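PDB 2XDH: cohesin from Archaeoglobus fulgidus, which probably serves as a non-cellulosomal type I-like cohesin module for binding a dockerin partner, within a larger protein whose family is generally linked to carbohydrate binding. Local coordinates for residues L43-V48 and N66-G71. Sequence-based numbering, arbitrary orientation.
Sequences LEVEDV and NQIKVG
I68 reaches across from the strand at 67-71 and meets two valines of the strand at 43-48. Its two branches divide the work. The CG1 branch ends in CD1, which lies 3.7 Å from CG2 of V45. The other branch, CG2, passes CG2 of V48 at 4.1 Å. The V45 and I68 side chains meet at an angle, whereas those of V48 and I68 run past each other in opposite senses. In I68, chi1 of -53° sets CG1 beside the backbone N, on the V45 side, with CG2 on the V48 side. The extended chi2 (159°) then carries CD1 out to V45. The contact is apolar and largely buried.

V45 and V48 are three residues apart, yet both CB atoms point toward the 66-71 segment. A classic beta bulge permits this: E46 and D47 both face K88 on the neighbouring strand. Within the bulge, OD1 of D47 accepts a weak bond from N of V48, 2.9 Å long and bent to 134°. At one end of the contact a water lies between the segments, 2.7 Å from O of L43 and 3.1 Å from OD1 of N66, within hydrogen-bonding distance of both. ND2 of N66 bonds to OD1 of N41, which helps hold the amide in place.

The two strands face each other across the interior of the cohesin beta-sandwich, with CA atoms of V45 and I68 8.7 Å apart. Y39 touches both V45 and I68, F89 lies against V45, and F59 and Y61 pack on V48. Strand 43-50 is paired with strand 82-91, while strand 67-74 runs between strands 17-38 and 58-64, antiparallel to both.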
loop_
_atom_site.group_PDB
_atom_site.type_symbol
_atom_site.label_atom_id
_atom_site.label_comp_id
_atom_site.label_asym_id
_atom_site.label_seq_id
_atom_site.Cartn_x
_atom_site.Cartn_y
_atom_site.Cartn_z
ATOM N N LEU A 43 -21.965 32.668 8.339
ATOM C CA LEU A 43 -20.738 32.376 9.065
ATOM C C LEU A 43 -19.624 33.376 8.756
ATOM O O LEU A 43 -19.536 33.928 7.659
ATOM C CB LEU A 43 -20.263 30.951 8.782
ATOM C CG LEU A 43 -21.179 29.816 9.247
ATOM C CD1 LEU A 43 -20.500 28.467 9.018
ATOM C CD2 LEU A 43 -21.542 29.970 10.708
ATOM N N GLU A 44 -18.770 33.596 9.743
ATOM C CA GLU A 44 -17.626 34.467 9.577
ATOM C C GLU A 44 -16.403 33.780 10.144
ATOM O O GLU A 44 -16.435 33.282 11.267
ATOM C CB GLU A 44 -17.863 35.787 10.311
ATOM C CG GLU A 44 -16.594 36.503 10.672
ATOM C CD GLU A 44 -16.871 37.868 11.234
ATOM O OE1 GLU A 44 -17.998 38.365 11.008
ATOM O OE2 GLU A 44 -15.977 38.432 11.899
ATOM N N VAL A 45 -15.327 33.753 9.368
ATOM C CA VAL A 45 -14.128 33.023 9.760
ATOM C C VAL A 45 -13.317 33.805 10.791
ATOM O O VAL A 45 -12.961 34.963 10.559
ATOM C CB VAL A 45 -13.244 32.698 8.537
ATOM C CG1 VAL A 45 -11.896 32.123 8.977
ATOM C CG2 VAL A 45 -13.966 31.732 7.602
ATOM N N GLU A 46 -13.043 33.172 11.931
ATOM C CA GLU A 46 -12.225 33.779 12.988
ATOM C C GLU A 46 -10.798 33.214 12.996
ATOM O O GLU A 46 -9.837 33.916 13.315
ATOM C CB GLU A 46 -12.870 33.581 14.367
ATOM C CG GLU A 46 -14.300 34.106 14.493
ATOM C CD GLU A 46 -14.374 35.614 14.715
ATOM O OE1 GLU A 46 -15.429 36.203 14.404
ATOM O OE2 GLU A 46 -13.390 36.211 15.207
ATOM N N ASP A 47 -10.646 31.940 12.659
ATOM C CA ASP A 47 -9.313 31.348 12.612
ATOM C C ASP A 47 -9.350 30.046 11.828
ATOM O O ASP A 47 -10.412 29.444 11.658
ATOM C CB ASP A 47 -8.780 31.101 14.027
ATOM C CG ASP A 47 -7.256 31.055 14.087
ATOM O OD1 ASP A 47 -6.593 31.300 13.050
ATOM O OD2 ASP A 47 -6.724 30.790 15.185
ATOM N N VAL A 48 -8.187 29.633 11.342
ATOM C CA VAL A 48 -8.024 28.358 10.650
ATOM C C VAL A 48 -6.812 27.682 11.276
ATOM O O VAL A 48 -5.706 28.235 11.244
ATOM C CB VAL A 48 -7.776 28.565 9.149
ATOM C CG1 VAL A 48 -7.567 27.229 8.436
ATOM C CG2 VAL A 48 -8.939 29.346 8.503
ATOM N N ASN A 66 -16.231 34.325 0.401
ATOM C CA ASN A 66 -16.830 33.201 1.102
ATOM C C ASN A 66 -16.097 31.891 0.855
ATOM O O ASN A 66 -16.706 30.827 0.836
ATOM C CB ASN A 66 -18.301 33.061 0.714
ATOM C CG ASN A 66 -19.196 34.009 1.493
ATOM O OD1 ASN A 66 -18.727 34.764 2.349
ATOM N ND2 ASN A 66 -20.493 33.980 1.197
ATOM N N GLN A 67 -14.786 31.957 0.666
ATOM C CA GLN A 67 -14.031 30.716 0.549
ATOM C C GLN A 67 -12.671 30.750 1.224
ATOM O O GLN A 67 -12.004 31.778 1.266
ATOM C CB GLN A 67 -13.937 30.238 -0.903
ATOM C CG GLN A 67 -13.258 31.157 -1.877
ATOM C CD GLN A 67 -13.478 30.703 -3.314
ATOM O OE1 GLN A 67 -14.551 30.206 -3.658
ATOM N NE2 GLN A 67 -12.457 30.858 -4.155
ATOM N N ILE A 68 -12.290 29.609 1.783
ATOM C CA ILE A 68 -11.006 29.459 2.434
ATOM C C ILE A 68 -10.154 28.550 1.562
ATOM O O ILE A 68 -10.499 27.393 1.350
ATOM C CB ILE A 68 -11.173 28.808 3.814
ATOM C CG1 ILE A 68 -12.218 29.583 4.628
ATOM C CG2 ILE A 68 -9.820 28.741 4.530
ATOM C CD1 ILE A 68 -12.835 28.782 5.771
ATOM N N LYS A 69 -9.070 29.088 1.018
ATOM C CA LYS A 69 -8.133 28.281 0.253
ATOM C C LYS A 69 -7.092 27.742 1.209
ATOM O O LYS A 69 -6.474 28.493 1.965
ATOM C CB LYS A 69 -7.467 29.118 -0.849
ATOM C CG LYS A 69 -8.450 29.622 -1.903
ATOM C CD LYS A 69 -7.761 30.262 -3.098
ATOM C CE LYS A 69 -8.760 30.505 -4.226
ATOM N NZ LYS A 69 -8.164 31.223 -5.392
ATOM N N VAL A 70 -6.895 26.433 1.174
ATOM C CA VAL A 70 -6.003 25.782 2.103
ATOM C C VAL A 70 -4.980 24.989 1.330
ATOM O O VAL A 70 -5.320 24.292 0.375
ATOM C CB VAL A 70 -6.768 24.812 3.038
ATOM C CG1 VAL A 70 -5.784 23.999 3.879
ATOM C CG2 VAL A 70 -7.745 25.590 3.914
ATOM N N GLY A 71 -3.722 25.102 1.745
ATOM C CA GLY A 71 -2.657 24.353 1.120
ATOM C C GLY A 71 -1.924 23.586 2.202
ATOM O O GLY A 71 -1.558 24.148 3.241
HETATM O O HOH W 1 -19.670 35.232 5.286
#